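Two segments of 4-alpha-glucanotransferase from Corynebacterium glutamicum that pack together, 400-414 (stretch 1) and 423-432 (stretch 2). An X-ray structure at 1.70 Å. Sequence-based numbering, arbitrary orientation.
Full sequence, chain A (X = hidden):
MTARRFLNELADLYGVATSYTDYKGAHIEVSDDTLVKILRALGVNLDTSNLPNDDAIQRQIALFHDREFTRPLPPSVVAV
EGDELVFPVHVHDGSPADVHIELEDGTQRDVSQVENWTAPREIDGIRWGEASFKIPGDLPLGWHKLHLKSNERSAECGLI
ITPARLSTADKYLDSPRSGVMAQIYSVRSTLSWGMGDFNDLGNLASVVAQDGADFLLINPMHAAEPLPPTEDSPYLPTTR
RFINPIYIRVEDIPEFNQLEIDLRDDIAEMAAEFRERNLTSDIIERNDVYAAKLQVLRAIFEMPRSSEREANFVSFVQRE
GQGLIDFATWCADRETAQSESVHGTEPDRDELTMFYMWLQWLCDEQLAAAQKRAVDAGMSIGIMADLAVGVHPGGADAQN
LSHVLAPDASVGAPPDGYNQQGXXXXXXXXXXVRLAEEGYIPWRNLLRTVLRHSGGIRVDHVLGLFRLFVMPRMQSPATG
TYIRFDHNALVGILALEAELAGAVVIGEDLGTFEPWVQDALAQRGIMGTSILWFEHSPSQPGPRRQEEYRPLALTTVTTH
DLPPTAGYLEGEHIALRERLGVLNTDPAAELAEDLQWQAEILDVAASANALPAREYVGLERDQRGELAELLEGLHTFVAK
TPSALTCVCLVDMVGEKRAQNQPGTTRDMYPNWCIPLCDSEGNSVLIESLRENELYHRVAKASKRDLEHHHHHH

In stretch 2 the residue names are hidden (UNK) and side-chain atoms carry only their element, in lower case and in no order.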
ATOM      1  N   ASN A 400      -5.365   5.709  17.023  1.00 21.80           N
ATOM      2  CA  ASN A 400      -6.533   6.451  16.531  1.00 22.49           C
ATOM      3  C   ASN A 400      -7.590   5.588  15.825  1.00 21.68           C
ATOM      4  O   ASN A 400      -8.786   5.962  15.817  1.00 24.20           O
ATOM      5  CB  ASN A 400      -6.100   7.580  15.614  1.00 22.06           C
ATOM      6  CG  ASN A 400      -5.312   8.645  16.345  1.00 25.89           C
ATOM      7  OD1 ASN A 400      -5.641   9.020  17.484  1.00 26.06           O
ATOM      8  ND2 ASN A 400      -4.308   9.179  15.672  1.00 25.94           N
ATOM      9  N   LEU A 401      -7.156   4.450  15.280  1.00 20.56           N
ATOM     10  CA  LEU A 401      -8.040   3.552  14.619  1.00 22.31           C
ATOM     11  C   LEU A 401      -8.241   2.296  15.404  1.00 20.34           C
ATOM     12  O   LEU A 401      -8.744   1.279  14.826  1.00 19.29           O
ATOM     13  CB  LEU A 401      -7.568   3.222  13.186  1.00 20.33           C
ATOM     14  CG  LEU A 401      -7.372   4.343  12.178  1.00 22.15           C
ATOM     15  CD1 LEU A 401      -7.014   3.745  10.824  1.00 23.04           C
ATOM     16  CD2 LEU A 401      -8.615   5.142  12.042  1.00 23.13           C
ATOM     17  N   SER A 402      -7.926   2.311  16.716  1.00 21.49           N
ATOM     18  CA  SER A 402      -7.997   1.083  17.529  1.00 22.36           C
ATOM     19  C   SER A 402      -9.312   0.341  17.436  1.00 20.92           C
ATOM     20  O   SER A 402      -9.354  -0.859  17.500  1.00 22.14           O
ATOM     21  CB  SER A 402      -7.677   1.354  19.039  1.00 22.40           C
ATOM     22  OG  SER A 402      -8.546   2.353  19.581  1.00 24.35           O
ATOM     23  N   HIS A 403     -10.357   1.114  17.332  1.00 23.61           N
ATOM     24  CA  HIS A 403     -11.759   0.637  17.319  1.00 23.45           C
ATOM     25  C   HIS A 403     -12.129  -0.155  16.051  1.00 21.81           C
ATOM     26  O   HIS A 403     -13.216  -0.783  16.004  1.00 24.89           O
ATOM     27  CB  HIS A 403     -12.679   1.866  17.520  1.00 25.05           C
ATOM     28  CG  HIS A 403     -12.523   2.963  16.489  1.00 27.20           C
ATOM     29  ND1 HIS A 403     -13.477   3.233  15.514  1.00 29.32           N
ATOM     30  CD2 HIS A 403     -11.538   3.875  16.293  1.00 25.50           C
ATOM     31  CE1 HIS A 403     -13.075   4.230  14.746  1.00 26.13           C
ATOM     32  NE2 HIS A 403     -11.897   4.628  15.198  1.00 33.48           N
ATOM     33  N   VAL A 404     -11.261  -0.103  15.017  1.00 19.06           N
ATOM     34  CA  VAL A 404     -11.441  -0.906  13.837  1.00 18.66           C
ATOM     35  C   VAL A 404     -10.245  -1.859  13.567  1.00 19.09           C
ATOM     36  O   VAL A 404     -10.153  -2.393  12.480  1.00 18.20           O
ATOM     37  CB  VAL A 404     -11.762  -0.061  12.583  1.00 18.70           C
ATOM     38  CG1 VAL A 404     -13.097   0.678  12.716  1.00 19.52           C
ATOM     39  CG2 VAL A 404     -10.654   0.908  12.203  1.00 17.77           C
ATOM     40  N   LEU A 405      -9.421  -2.113  14.581  1.00 19.06           N
ATOM     41  CA  LEU A 405      -8.279  -3.060  14.464  1.00 20.11           C
ATOM     42  C   LEU A 405      -8.457  -4.216  15.385  1.00 21.82           C
ATOM     43  O   LEU A 405      -9.300  -4.182  16.300  1.00 22.80           O
ATOM     44  CB  LEU A 405      -6.974  -2.311  14.808  1.00 20.89           C
ATOM     45  CG  LEU A 405      -6.611  -1.212  13.822  1.00 20.78           C
ATOM     46  CD1 LEU A 405      -5.532  -0.293  14.392  1.00 19.60           C
ATOM     47  CD2 LEU A 405      -6.213  -1.760  12.475  1.00 23.35           C
ATOM     48  N   ALA A 406      -7.657  -5.252  15.211  1.00 22.93           N
ATOM     49  CA  ALA A 406      -7.584  -6.368  16.140  1.00 23.81           C
ATOM     50  C   ALA A 406      -6.117  -6.450  16.592  1.00 23.05           C
ATOM     51  O   ALA A 406      -5.367  -7.292  16.086  1.00 23.83           O
ATOM     52  CB  ALA A 406      -8.039  -7.659  15.449  1.00 22.51           C
ATOM     53  N   PRO A 407      -5.696  -5.562  17.529  1.00 24.44           N
ATOM     54  CA  PRO A 407      -4.274  -5.464  17.821  1.00 26.39           C
ATOM     55  C   PRO A 407      -3.615  -6.676  18.515  1.00 26.44           C
ATOM     56  O   PRO A 407      -2.390  -6.782  18.468  1.00 25.25           O
ATOM     57  CB  PRO A 407      -4.183  -4.172  18.709  1.00 29.23           C
ATOM     58  CG  PRO A 407      -5.538  -4.031  19.293  1.00 29.69           C
ATOM     59  CD  PRO A 407      -6.459  -4.485  18.208  1.00 28.54           C
ATOM     60  N   ASP A 408      -4.386  -7.627  19.044  1.00 26.44           N
ATOM     61  CA  ASP A 408      -3.756  -8.836  19.598  1.00 25.05           C
ATOM     62  C   ASP A 408      -3.405  -9.868  18.558  1.00 25.34           C
ATOM     63  O   ASP A 408      -2.925 -10.940  18.893  1.00 28.26           O
ATOM     64  CB  ASP A 408      -4.646  -9.406  20.685  1.00 27.76           C
ATOM     65  CG  ASP A 408      -4.692  -8.517  21.950  1.00 31.73           C
ATOM     66  OD1 ASP A 408      -3.881  -7.620  22.104  1.00 31.10           O
ATOM     67  OD2 ASP A 408      -5.514  -8.766  22.828  1.00 34.04           O
ATOM     68  N   ALA A 409      -3.644  -9.565  17.281  1.00 24.02           N
ATOM     69  CA  ALA A 409      -3.174 -10.392  16.178  1.00 23.01           C
ATOM     70  C   ALA A 409      -2.116  -9.566  15.433  1.00 22.89           C
ATOM     71  O   ALA A 409      -2.093  -8.301  15.469  1.00 22.39           O
ATOM     72  CB  ALA A 409      -4.332 -10.771  15.223  1.00 25.13           C
ATOM     73  N   SER A 410      -1.277 -10.288  14.715  1.00 22.06           N
ATOM     74  CA  SER A 410      -0.212  -9.690  13.968  1.00 21.53           C
ATOM     75  C   SER A 410      -0.248 -10.298  12.550  1.00 21.88           C
ATOM     76  O   SER A 410      -0.350 -11.515  12.378  1.00 23.06           O
ATOM     77  CB  SER A 410       1.138  -9.921  14.723  1.00 24.13           C
ATOM     78  OG  SER A 410       2.130  -9.170  14.077  1.00 28.37           O
ATOM     79  N   VAL A 411      -0.142  -9.475  11.556  1.00 20.02           N
ATOM     80  CA  VAL A 411      -0.180  -9.885  10.119  1.00 20.45           C
ATOM     81  C   VAL A 411       1.139 -10.451   9.637  1.00 22.80           C
ATOM     82  O   VAL A 411       2.189  -9.953   9.980  1.00 24.20           O
ATOM     83  CB  VAL A 411      -0.564  -8.721   9.184  1.00 20.46           C
ATOM     84  CG1 VAL A 411      -0.612  -9.177   7.727  1.00 21.49           C
ATOM     85  CG2 VAL A 411      -1.904  -8.164   9.556  1.00 20.94           C
ATOM     86  N   GLY A 412       1.055 -11.484   8.801  1.00 23.37           N
ATOM     87  CA  GLY A 412       2.283 -12.034   8.229  1.00 24.98           C
ATOM     88  C   GLY A 412       2.029 -12.985   7.106  1.00 25.88           C
ATOM     89  O   GLY A 412       1.135 -12.769   6.285  1.00 24.68           O
ATOM     90  N   ALA A 413       2.821 -14.044   7.075  1.00 25.17           N
ATOM     91  CA  ALA A 413       2.788 -14.994   5.975  1.00 27.73           C
ATOM     92  C   ALA A 413       3.114 -16.423   6.475  1.00 27.58           C
ATOM     93  O   ALA A 413       3.911 -16.601   7.377  1.00 28.75           O
ATOM     94  CB  ALA A 413       3.773 -14.539   4.952  1.00 27.77           C
ATOM     95  N   PRO A 414       2.406 -17.447   5.960  1.00 28.32           N
ATOM     96  CA  PRO A 414       2.671 -18.762   6.524  1.00 29.09           C
ATOM     97  C   PRO A 414       4.033 -19.237   5.979  1.00 33.29           C
ATOM     98  O   PRO A 414       4.532 -18.653   4.993  1.00 33.31           O
ATOM     99  CB  PRO A 414       1.551 -19.655   5.981  1.00 28.43           C
ATOM    100  CG  PRO A 414       1.046 -18.941   4.769  1.00 29.26           C
ATOM    101  CD  PRO A 414       1.360 -17.464   4.935  1.00 30.55           C
ATOM    102  N   UNK A 423       6.613 -15.594   8.079  1.00 37.24           N
ATOM    103  CA  UNK A 423       6.967 -14.233   8.403  1.00 34.87           C
ATOM    104  C   UNK A 423       5.961 -13.569   9.313  1.00 35.06           C
ATOM    105  O   UNK A 423       4.786 -13.834   9.238  1.00 31.93           O
ATOM    106  c   UNK A 423       7.068 -13.405   7.148  1.00 37.98           C
ATOM    107  c   UNK A 423       7.984 -13.968   6.101  1.00 40.90           C
ATOM    108  c   UNK A 423       7.769 -13.302   4.775  1.00 40.17           C
ATOM    109  n   UNK A 423       8.059 -12.023   4.709  1.00 45.63           N
ATOM    110  o   UNK A 423       7.331 -13.922   3.829  1.00 46.69           O
ATOM    111  N   UNK A 424       6.451 -12.683  10.157  1.00 28.50           N
ATOM    112  CA  UNK A 424       5.591 -11.818  10.932  1.00 29.45           C
ATOM    113  C   UNK A 424       5.924 -10.403  10.518  1.00 29.54           C
ATOM    114  O   UNK A 424       7.024  -9.972  10.725  1.00 29.24           O
ATOM    115  o   UNK A 424       5.284 -11.094  14.516  1.00 28.18           O
ATOM    116  c   UNK A 424       5.014 -11.142  13.311  1.00 33.31           C
ATOM    117  c   UNK A 424       5.899 -11.993  12.414  1.00 29.37           C
ATOM    118  o   UNK A 424       4.054 -10.550  12.820  1.00 27.76           O
ATOM    119  N   UNK A 425       4.973  -9.685   9.937  1.00 27.03           N
ATOM    120  CA  UNK A 425       5.197  -8.313   9.496  1.00 27.82           C
ATOM    121  C   UNK A 425       4.892  -7.299  10.587  1.00 29.48           C
ATOM    122  O   UNK A 425       5.209  -6.146  10.461  1.00 27.51           O
ATOM    123  n   UNK A 425       5.633 -10.365   5.798  1.00 32.54           N
ATOM    124  c   UNK A 425       4.632  -8.908   7.131  1.00 29.46           C
ATOM    125  c   UNK A 425       5.737  -9.633   6.936  1.00 34.38           C
ATOM    126  c   UNK A 425       4.368  -8.001   8.256  1.00 29.02           C
ATOM    127  c   UNK A 425       3.865 -10.610   4.062  1.00 32.59           C
ATOM    128  c   UNK A 425       1.947  -9.273   4.512  1.00 31.34           C
ATOM    129  c   UNK A 425       2.494  -8.778   5.669  1.00 28.87           C
ATOM    130  c   UNK A 425       4.423 -10.114   5.222  1.00 30.83           C
ATOM    131  c   UNK A 425       3.765  -9.198   6.035  1.00 30.62           C
ATOM    132  c   UNK A 425       2.623 -10.183   3.732  1.00 28.54           C
ATOM    133  N   UNK A 426       4.242  -7.779  11.633  1.00 27.99           N
ATOM    134  CA  UNK A 426       3.993  -7.060  12.873  1.00 28.59           C
ATOM    135  C   UNK A 426       2.783  -6.120  12.876  1.00 26.32           C
ATOM    136  O   UNK A 426       2.449  -5.554  13.877  1.00 23.39           O
ATOM    137  c   UNK A 426       5.245  -6.310  13.308  1.00 35.00           C
ATOM    138  o   UNK A 426       5.296  -5.054  12.701  1.00 42.03           O
ATOM    139  N   UNK A 427       2.111  -5.995  11.753  1.00 25.45           N
ATOM    140  CA  UNK A 427       1.018  -5.044  11.648  1.00 23.53           C
ATOM    141  C   UNK A 427      -0.256  -5.516  12.334  1.00 21.90           C
ATOM    142  O   UNK A 427      -0.560  -6.679  12.275  1.00 21.77           O
ATOM    143  o   UNK A 427       1.218  -5.684   7.677  1.00 40.12           O
ATOM    144  n   UNK A 427       3.022  -4.467   7.279  1.00 34.95           N
ATOM    145  c   UNK A 427       0.751  -4.771  10.180  1.00 26.68           C
ATOM    146  c   UNK A 427       1.978  -4.306   9.425  1.00 31.21           C
ATOM    147  c   UNK A 427       2.049  -4.886   8.050  1.00 34.81           C
ATOM    148  N   UNK A 428      -1.022  -4.610  12.932  1.00 22.04           N
ATOM    149  CA  UNK A 428      -2.336  -5.026  13.424  1.00 20.73           C
ATOM    150  C   UNK A 428      -3.360  -5.059  12.292  1.00 19.05           C
ATOM    151  O   UNK A 428      -3.435  -4.115  11.519  1.00 22.83           O
ATOM    152  c   UNK A 428      -2.668  -3.950  14.464  1.00 22.16           C
ATOM    153  c   UNK A 428      -0.750  -3.210  13.270  1.00 22.82           C
ATOM    154  c   UNK A 428      -2.006  -2.720  13.977  1.00 24.27           C
ATOM    155  N   UNK A 429      -4.138  -6.135  12.168  1.00 18.62           N
ATOM    156  CA  UNK A 429      -5.059  -6.163  11.032  1.00 19.36           C
ATOM    157  C   UNK A 429      -6.298  -5.358  11.312  1.00 19.63           C
ATOM    158  O   UNK A 429      -6.694  -5.169  12.437  1.00 19.86           O
ATOM    159  c   UNK A 429      -5.266  -8.178  12.300  1.00 20.43           C
ATOM    160  c   UNK A 429      -5.400  -7.626  10.916  1.00 19.82           C
ATOM    161  c   UNK A 429      -4.120  -7.418  12.885  1.00 20.74           C
ATOM    162  N   UNK A 430      -7.025  -5.048  10.257  1.00 19.45           N
ATOM    163  CA  UNK A 430      -8.359  -4.528  10.421  1.00 19.34           C
ATOM    164  C   UNK A 430      -9.181  -5.580  11.164  1.00 19.98           C
ATOM    165  O   UNK A 430      -8.966  -6.757  11.018  1.00 20.22           O
ATOM    166  c   UNK A 430      -9.045  -4.367   9.074  1.00 17.76           C
ATOM    167  c   UNK A 430      -8.035  -1.376   7.105  1.00 21.08           C
ATOM    168  c   UNK A 430      -8.804  -1.087   9.361  1.00 20.61           C
ATOM    169  c   UNK A 430      -8.623   0.257   9.193  1.00 20.47           C
ATOM    170  c   UNK A 430      -8.151  -3.574   6.853  1.00 19.39           C
ATOM    171  c   UNK A 430      -8.551  -3.351   8.121  1.00 18.86           C
ATOM    172  c   UNK A 430      -8.508  -1.934   8.303  1.00 18.35           C
ATOM    173  c   UNK A 430      -8.148   0.779   7.999  1.00 22.76           C
ATOM    174  n   UNK A 430      -7.820  -2.405   6.236  1.00 20.46           N
ATOM    175  c   UNK A 430      -7.852  -0.019   6.943  1.00 21.03           C
ATOM    176  N   UNK A 431     -10.123  -5.124  11.962  1.00 18.40           N
ATOM    177  CA  UNK A 431     -11.134  -5.988  12.481  1.00 20.08           C
ATOM    178  C   UNK A 431     -12.213  -6.110  11.371  1.00 21.96           C
ATOM    179  O   UNK A 431     -12.791  -5.087  10.987  1.00 20.55           O
ATOM    180  n   UNK A 431     -12.521  -6.804  15.680  1.00 27.35           N
ATOM    181  c   UNK A 431     -13.514  -7.636  15.944  1.00 21.84           C
ATOM    182  c   UNK A 431     -12.714  -6.255  14.432  1.00 22.61           C
ATOM    183  c   UNK A 431     -11.740  -5.357  13.760  1.00 21.36           C
ATOM    184  n   UNK A 431     -14.355  -7.616  14.933  1.00 26.31           N
ATOM    185  c   UNK A 431     -13.854  -6.801  13.960  1.00 23.29           C
ATOM    186  N   UNK A 432     -12.444  -7.328  10.822  1.00 18.62           N
ATOM    187  CA  UNK A 432     -13.376  -7.463   9.705  1.00 21.95           C
ATOM    188  C   UNK A 432     -14.808  -6.949   9.924  1.00 22.76           C
ATOM    189  O   UNK A 432     -15.433  -6.526   8.935  1.00 29.28           O
ATOM    190  c   UNK A 432     -11.743  -8.574  11.147  1.00 18.32           C
ATOM    191  c   UNK A 432     -12.177  -9.513  10.066  1.00 22.94           C
ATOM    192  c   UNK A 432     -13.434  -8.946   9.439  1.00 21.60           C
TER

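Position 423 carries three side-chain carbons in a row, the third bearing one oxygen and one nitrogen. Its backbone does the work here, pairing antiparallel with Ala413: Ala413 N donates to 423 O at 2.9 Å, and 423 N returns the bond to Ala413 O at 3.0 Å. The amide end makes this Gln423.

Position 424 has two carbons, the second with two oxygens, a short carboxylate. It faces Gly412 as a non-hydrogen-bonded pair, and its chain reaches back so that one carboxylate oxygen takes a hydrogen bond from Ser410 OG. This is Asp424, with Ser410 OG to Asp424 OD1 at 2.7 Å.

Position 425 shows one carbon, then fused five- and six-membered rings holding eight carbons and one nitrogen. One ring face lies under Gly412 CA, 4.0 Å from the centroid of the five-membered ring and nearly on its normal, while 425 N donates to Val411 O at 2.8 Å. Only tryptophan supplies such rings: Trp425. Val411 CG1 meets Trp425 CE3 at 3.7 Å and Ala413 CB meets Trp425 CZ2 at 4.0 Å, both obliquely.

Position 426 has one carbon and one oxygen, with the CA-to-CB bond directed away from stretch 1. Its phi is positive, 83°, and 426 N gives a weak bond to Val411 O at 3.4 Å. This is Ser426, whose hydroxyl turns home in a very short bond, Ser426 OG to Trp425 O at 2.5 Å.

Position 427 again has three carbons, the third with one oxygen and one nitrogen. Its carbonyl accepts from Val411 N, with Val411 N to 427 O at 2.9 Å. It is Gln427, and the side-chain OE1 is buried without a polar partner.

At 428, three carbons close a ring onto the backbone nitrogen, and 428 CB lies 4.0 Å from Pro407 CA: Pro428.

Position 429 repeats that closed ring of three carbons. Its CB packs on Val411 CG2 at 3.8 Å, and its carbonyl accepts from Ala406 N, with Ala406 N to 429 O at 2.9 Å. This is Pro429, and Pro429 CG packs on Ala409 CB at 4.0 Å.

Position 430 has one carbon and a second fused ring system of eight carbons and one nitrogen. It starts away from stretch 1, but its ring returns to touch Val404 and Leu405: Trp430. Val404 CG2 meets Trp430 CZ3 at 3.7 Å and Leu405 CD2 meets Trp430 CE3 at 4.1 Å.

Position 431 has one carbon, then a ring of three carbons and two nitrogens. Its backbone donates, 431 N to Val404 O at 2.8 Å, nearly straight: His431.

Position 432 closes another three-carbon ring on its nitrogen. Its CA-to-CB bond is directed away and it makes no contact: Pro432.

The contact works as two backbone ladders, one around Gly412 and one at Leu405, with the register shifted by one between them. Proline rings and tryptophans fill the spaces beside the backbone. Glycine is a geometric requirement: an ideal CB on Gly412 would sit 2.0 Å from Gln423 O.

Stretch 2 (423-432) QDWSQPPWHP
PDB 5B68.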